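Local atomic coordinates of CdiI immunity protein (PDB entry 5T87), a protein that binds its partner CdiA toxin and probably neutralises it, protecting the bacterium that makes it in contact-dependent growth inhibition. Residues His78-Ala83 / Asp107-Phe112; Ala14-Val19 / Ala29-Ser34. One frame throughout, in Å; residues are numbered along the deposited sequence.

Contact 1: His78-Ala83 / Asp107-Phe112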
loop_
_atom_site.group_PDB
_atom_site.type_symbol
_atom_site.label_atom_id
_atom_site.label_comp_id
_atom_site.label_asym_id
_atom_site.label_seq_id
_atom_site.Cartn_x
_atom_site.Cartn_y
_atom_site.Cartn_z
ATOM N N HIS A 78 14.996 3.596 4.125
ATOM C CA HIS A 78 15.547 4.720 4.910
ATOM C C HIS A 78 16.072 5.840 4.023
ATOM O O HIS A 78 15.890 7.008 4.339
ATOM C CB HIS A 78 16.647 4.267 5.893
ATOM C CG HIS A 78 16.886 5.225 7.036
ATOM N ND1 HIS A 78 17.506 6.454 6.878
ATOM C CD2 HIS A 78 16.601 5.123 8.360
ATOM C CE1 HIS A 78 17.583 7.065 8.048
ATOM N NE2 HIS A 78 17.040 6.280 8.964
ATOM N N ASP A 79 16.681 5.480 2.896
ATOM C CA ASP A 79 17.363 6.459 2.031
ATOM C C ASP A 79 16.544 6.928 0.827
ATOM O O ASP A 79 17.110 7.253 -0.228
ATOM C CB ASP A 79 18.740 5.929 1.589
ATOM C CG ASP A 79 18.662 4.683 0.713
ATOM O OD1 ASP A 79 17.551 4.222 0.329
ATOM O OD2 ASP A 79 19.753 4.159 0.415
ATOM N N LEU A 80 15.221 6.957 0.965
ATOM C CA LEU A 80 14.405 7.625 -0.040
ATOM C C LEU A 80 14.753 9.127 -0.137
ATOM O O LEU A 80 15.237 9.733 0.818
ATOM C CB LEU A 80 12.902 7.451 0.235
ATOM C CG LEU A 80 12.256 8.420 1.226
ATOM C CD1 LEU A 80 10.765 8.178 1.326
ATOM C CD2 LEU A 80 12.889 8.306 2.600
ATOM N N ASP A 81 14.493 9.695 -1.308
ATOM C CA ASP A 81 14.464 11.132 -1.513
ATOM C C ASP A 81 13.098 11.654 -1.063
ATOM O O ASP A 81 12.129 11.568 -1.800
ATOM C CB ASP A 81 14.713 11.435 -2.997
ATOM C CG ASP A 81 15.097 12.875 -3.254
ATOM O OD1 ASP A 81 14.708 13.759 -2.470
ATOM O OD2 ASP A 81 15.783 13.128 -4.266
ATOM N N VAL A 82 13.037 12.189 0.149
ATOM C CA VAL A 82 11.775 12.565 0.784
ATOM C C VAL A 82 11.078 13.662 -0.007
ATOM O O VAL A 82 9.889 13.583 -0.266
ATOM C CB VAL A 82 11.985 13.056 2.240
ATOM C CG1 VAL A 82 10.684 13.583 2.840
ATOM C CG2 VAL A 82 12.564 11.947 3.117
ATOM N N ALA A 83 11.825 14.693 -0.372
ATOM C CA ALA A 83 11.270 15.811 -1.141
ATOM C C ALA A 83 10.679 15.361 -2.478
ATOM O O ALA A 83 9.660 15.899 -2.893
ATOM C CB ALA A 83 12.325 16.889 -1.374
ATOM N N ASP A 107 0.184 9.630 4.207
ATOM C CA ASP A 107 0.136 9.102 5.578
ATOM C C ASP A 107 1.363 8.229 5.845
ATOM O O ASP A 107 2.001 8.376 6.876
ATOM C CB ASP A 107 -1.145 8.275 5.831
ATOM C CG ASP A 107 -2.391 9.142 6.072
ATOM O OD1 ASP A 107 -2.293 10.385 5.981
ATOM O OD2 ASP A 107 -3.478 8.568 6.361
ATOM N N ASP A 108 1.687 7.342 4.902
ATOM C CA ASP A 108 2.836 6.442 5.035
ATOM C C ASP A 108 4.151 7.219 5.083
ATOM O O ASP A 108 5.016 6.926 5.913
ATOM C CB ASP A 108 2.851 5.375 3.912
ATOM C CG ASP A 108 1.656 4.403 3.988
ATOM O OD1 ASP A 108 0.813 4.547 4.909
ATOM O OD2 ASP A 108 1.566 3.487 3.134
ATOM N N LEU A 109 4.277 8.226 4.223
ATOM C CA LEU A 109 5.472 9.070 4.185
ATOM C C LEU A 109 5.675 9.829 5.494
ATOM O O LEU A 109 6.745 9.748 6.105
ATOM C CB LEU A 109 5.396 10.070 3.029
ATOM C CG LEU A 109 6.685 10.825 2.686
ATOM C CD1 LEU A 109 7.793 9.860 2.286
ATOM C CD2 LEU A 109 6.448 11.851 1.582
ATOM N N ARG A 110 4.627 10.521 5.929
ATOM C CA ARG A 110 4.686 11.373 7.117
ATOM C C ARG A 110 4.998 10.588 8.409
ATOM O O ARG A 110 5.687 11.095 9.299
ATOM C CB ARG A 110 3.374 12.156 7.282
ATOM C CG ARG A 110 2.996 13.067 6.104
ATOM C CD ARG A 110 3.670 14.429 6.163
ATOM N NE ARG A 110 3.655 15.179 4.892
ATOM C CZ ARG A 110 2.603 15.829 4.371
ATOM N NH1 ARG A 110 2.743 16.494 3.217
ATOM N NH2 ARG A 110 1.407 15.812 4.977
ATOM N N ILE A 111 4.503 9.357 8.502
ATOM C CA ILE A 111 4.684 8.531 9.694
ATOM C C ILE A 111 6.105 7.970 9.726
ATOM O O ILE A 111 6.860 8.206 10.674
ATOM C CB ILE A 111 3.658 7.365 9.733
ATOM C CG1 ILE A 111 2.233 7.883 10.015
ATOM C CG2 ILE A 111 4.071 6.289 10.735
ATOM C CD1 ILE A 111 1.911 8.160 11.473
ATOM N N PHE A 112 6.450 7.214 8.691
ATOM C CA PHE A 112 7.689 6.446 8.681
ATOM C C PHE A 112 8.926 7.271 8.391
ATOM O O PHE A 112 10.027 6.831 8.704
ATOM C CB PHE A 112 7.587 5.271 7.694
ATOM C CG PHE A 112 6.731 4.164 8.200
ATOM C CD1 PHE A 112 7.260 3.201 9.045
ATOM C CD2 PHE A 112 5.384 4.106 7.880
ATOM C CE1 PHE A 112 6.465 2.185 9.555
ATOM C CE2 PHE A 112 4.581 3.094 8.385
ATOM C CZ PHE A 112 5.122 2.133 9.228
#
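Leu109 meets Leu80 through one methyl of each: Leu109 CD1 lies 3.5 Å from Leu80 CD1, the closest approach between the two segments. Leu109 gives up the largest share of surface. Its chi1 of -168° sets CG opposite the backbone nitrogen, which carries both methyls out from helix 96-114 toward the linker that leads into helix 82-91. Leu80 answers with CG lodged between its own nitrogen and carbonyl carbon (chi1 84°), and a nearly straight chi2 then extends CD1 to its partner; the two side chains cross obliquely.

The second branch of Leu109 serves Val82 differently. CD2 stands 4.3 Å from Val82 O, a loose approach to backbone rather than to a methyl, although Val82 and Leu109 form the nearest CA pair at 8.0 Å. A mainly helical protein here packs the turn before one helix against the flank of the next: Asp81 is the N-cap residue of helix 82-91, so the contact spans the point where that helix starts. Ala74 of helix 60-76 touches both leucines, and Trp42 reaches Leu80, so the methyl pair is buried among several helices. One residue before Leu109, Asp108 directs OD1 to salt bridges with Arg50 and Arg23 of the CdiA toxin chain.

Contact 2: Ala14-Val19 / Ala29-Ser34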
loop_
_atom_site.group_PDB
_atom_site.type_symbol
_atom_site.label_atom_id
_atom_site.label_comp_id
_atom_site.label_asym_id
_atom_site.label_seq_id
_atom_site.Cartn_x
_atom_site.Cartn_y
_atom_site.Cartn_z
ATOM N N ALA A 14 15.156 -8.634 -12.902
ATOM C CA ALA A 14 15.389 -8.727 -14.350
ATOM C C ALA A 14 14.141 -8.898 -15.224
ATOM O O ALA A 14 14.172 -8.594 -16.408
ATOM C CB ALA A 14 16.366 -9.863 -14.634
ATOM N N GLU A 15 13.055 -9.398 -14.655
ATOM C CA GLU A 15 11.839 -9.668 -15.434
ATOM C C GLU A 15 10.823 -8.529 -15.381
ATOM O O GLU A 15 9.878 -8.509 -16.165
ATOM C CB GLU A 15 11.215 -10.994 -14.980
ATOM C CG GLU A 15 12.159 -12.185 -15.166
ATOM C CD GLU A 15 11.583 -13.524 -14.712
ATOM O OE1 GLU A 15 10.379 -13.611 -14.353
ATOM O OE2 GLU A 15 12.353 -14.512 -14.725
ATOM N N ILE A 16 11.052 -7.562 -14.497
ATOM C CA ILE A 16 10.045 -6.565 -14.132
ATOM C C ILE A 16 9.617 -5.679 -15.311
ATOM O O ILE A 16 8.420 -5.520 -15.573
ATOM C CB ILE A 16 10.549 -5.694 -12.952
ATOM C CG1 ILE A 16 10.617 -6.517 -11.659
ATOM C CG2 ILE A 16 9.677 -4.457 -12.729
ATOM C CD1 ILE A 16 9.291 -6.724 -10.958
ATOM N N ASP A 17 10.589 -5.109 -16.012
ATOM C CA ASP A 17 10.294 -4.173 -17.100
ATOM C C ASP A 17 9.530 -4.814 -18.255
ATOM O O ASP A 17 8.701 -4.158 -18.884
ATOM C CB ASP A 17 11.576 -3.521 -17.621
ATOM C CG ASP A 17 12.223 -2.614 -16.604
ATOM O OD1 ASP A 17 11.500 -1.894 -15.885
ATOM O OD2 ASP A 17 13.469 -2.615 -16.519
ATOM N N HIS A 18 9.811 -6.085 -18.525
ATOM C CA HIS A 18 9.045 -6.828 -19.514
ATOM C C HIS A 18 7.586 -6.996 -19.061
ATOM O O HIS A 18 6.663 -6.789 -19.843
ATOM C CB HIS A 18 9.679 -8.186 -19.821
ATOM C CG HIS A 18 8.914 -8.967 -20.842
ATOM N ND1 HIS A 18 8.374 -10.214 -20.584
ATOM C CD2 HIS A 18 8.538 -8.649 -22.106
ATOM C CE1 HIS A 18 7.733 -10.647 -21.657
ATOM N NE2 HIS A 18 7.811 -9.714 -22.591
ATOM N N VAL A 19 7.388 -7.339 -17.795
ATOM C CA VAL A 19 6.049 -7.512 -17.248
ATOM C C VAL A 19 5.256 -6.208 -17.319
ATOM O O VAL A 19 4.050 -6.226 -17.570
ATOM C CB VAL A 19 6.101 -7.996 -15.785
ATOM C CG1 VAL A 19 4.722 -7.972 -15.139
ATOM C CG2 VAL A 19 6.693 -9.398 -15.699
ATOM N N ALA A 29 0.085 -5.648 -11.418
ATOM C CA ALA A 29 -0.104 -5.458 -9.990
ATOM C C ALA A 29 0.955 -6.228 -9.216
ATOM O O ALA A 29 1.519 -5.723 -8.244
ATOM C CB ALA A 29 -1.484 -5.924 -9.584
ATOM N N ASP A 30 1.231 -7.451 -9.659
ATOM C CA ASP A 30 2.224 -8.275 -8.999
ATOM C C ASP A 30 3.585 -7.623 -9.057
ATOM O O ASP A 30 4.291 -7.617 -8.075
ATOM C CB ASP A 30 2.285 -9.676 -9.619
ATOM C CG ASP A 30 1.070 -10.510 -9.296
ATOM O OD1 ASP A 30 0.233 -10.077 -8.474
ATOM O OD2 ASP A 30 0.950 -11.601 -9.889
ATOM N N ALA A 31 3.934 -7.069 -10.209
ATOM C CA ALA A 31 5.204 -6.344 -10.385
ATOM C C ALA A 31 5.298 -5.133 -9.458
ATOM O O ALA A 31 6.268 -4.997 -8.709
ATOM C CB ALA A 31 5.370 -5.914 -11.829
ATOM N N CYS A 32 4.273 -4.284 -9.481
ATOM C CA CYS A 32 4.202 -3.156 -8.562
ATOM C C CYS A 32 4.379 -3.585 -7.128
ATOM O O CYS A 32 5.124 -2.975 -6.387
ATOM C CB CYS A 32 2.887 -2.406 -8.713
ATOM S SG CYS A 32 2.777 -1.545 -10.306
ATOM N N LEU A 33 3.714 -4.654 -6.727
ATOM C CA LEU A 33 3.839 -5.105 -5.346
ATOM C C LEU A 33 5.175 -5.769 -5.039
ATOM O O LEU A 33 5.689 -5.613 -3.930
ATOM C CB LEU A 33 2.694 -6.018 -4.967
ATOM C CG LEU A 33 1.390 -5.279 -4.692
ATOM C CD1 LEU A 33 0.255 -6.301 -4.662
ATOM C CD2 LEU A 33 1.452 -4.467 -3.396
ATOM N N SER A 34 5.748 -6.486 -6.002
ATOM C CA SER A 34 7.072 -7.063 -5.807
ATOM C C SER A 34 8.110 -5.944 -5.550
ATOM O O SER A 34 8.978 -6.052 -4.664
ATOM C CB SER A 34 7.469 -7.912 -7.008
ATOM O OG SER A 34 8.606 -8.702 -6.689
#
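With chi1 at -69°, Ile16 sets CG1 beside its backbone nitrogen, and a chi2 of -79° turns CD1 toward helix 25-38, bringing the end of the side chain closer to that helix than its CB direction alone would suggest. Val19, one helical turn later, holds CG1 opposite its nitrogen (chi1 171°). Both branches converge on the single methyl of Ala31: Ile16 CD1 is 4.1 Å from Ala31 CB, and Val19 CG1 is 4.0 Å from the same Ala31 CB. The isoleucine methyl also comes within 4.1 Å of Ala31 CA, so it lies against the backbone as well as the methyl. The 6.1 Å between Ile16 CA and Ala31 CA is consistent with the small Ala31 side chain allowing a close approach. No hydrogen bond joins the segments; the contact is entirely apolar.

Ile35, further along helix 25-38, also touches Ile16, while Ser34 OG is hydrogen-bonded to Ile11 N in the preceding loop. Ala29 packs on Leu41 and Leu33 on His46, both of the CdiA toxin chain. The whole is a helical hairpin, the short helix 16-22 folded back on helix 25-38 by a brief connection.

Overall arrangement
Contact 2 closes before contact 1 opens along the chain, and the two lie on opposite sides of its centre, with their own centres 23 Å apart. Their nearest atoms remain about 10 Å from each other, so neither touches the other directly. Helix 60-76 is a shared neighbour: Cys69 meets Cys32 and Leu33 of 29-34, while Ala74 meets Leu80 and Leu109 of contact 1. Both contacts also border the CdiA toxin chain, but differently: the 107-112 segment offers salt bridges from Asp108 as well as packing, whereas Ala29 and Leu33 of 29-34 pack against it. This is consistent with a toxin-binding surface that spans separate helices.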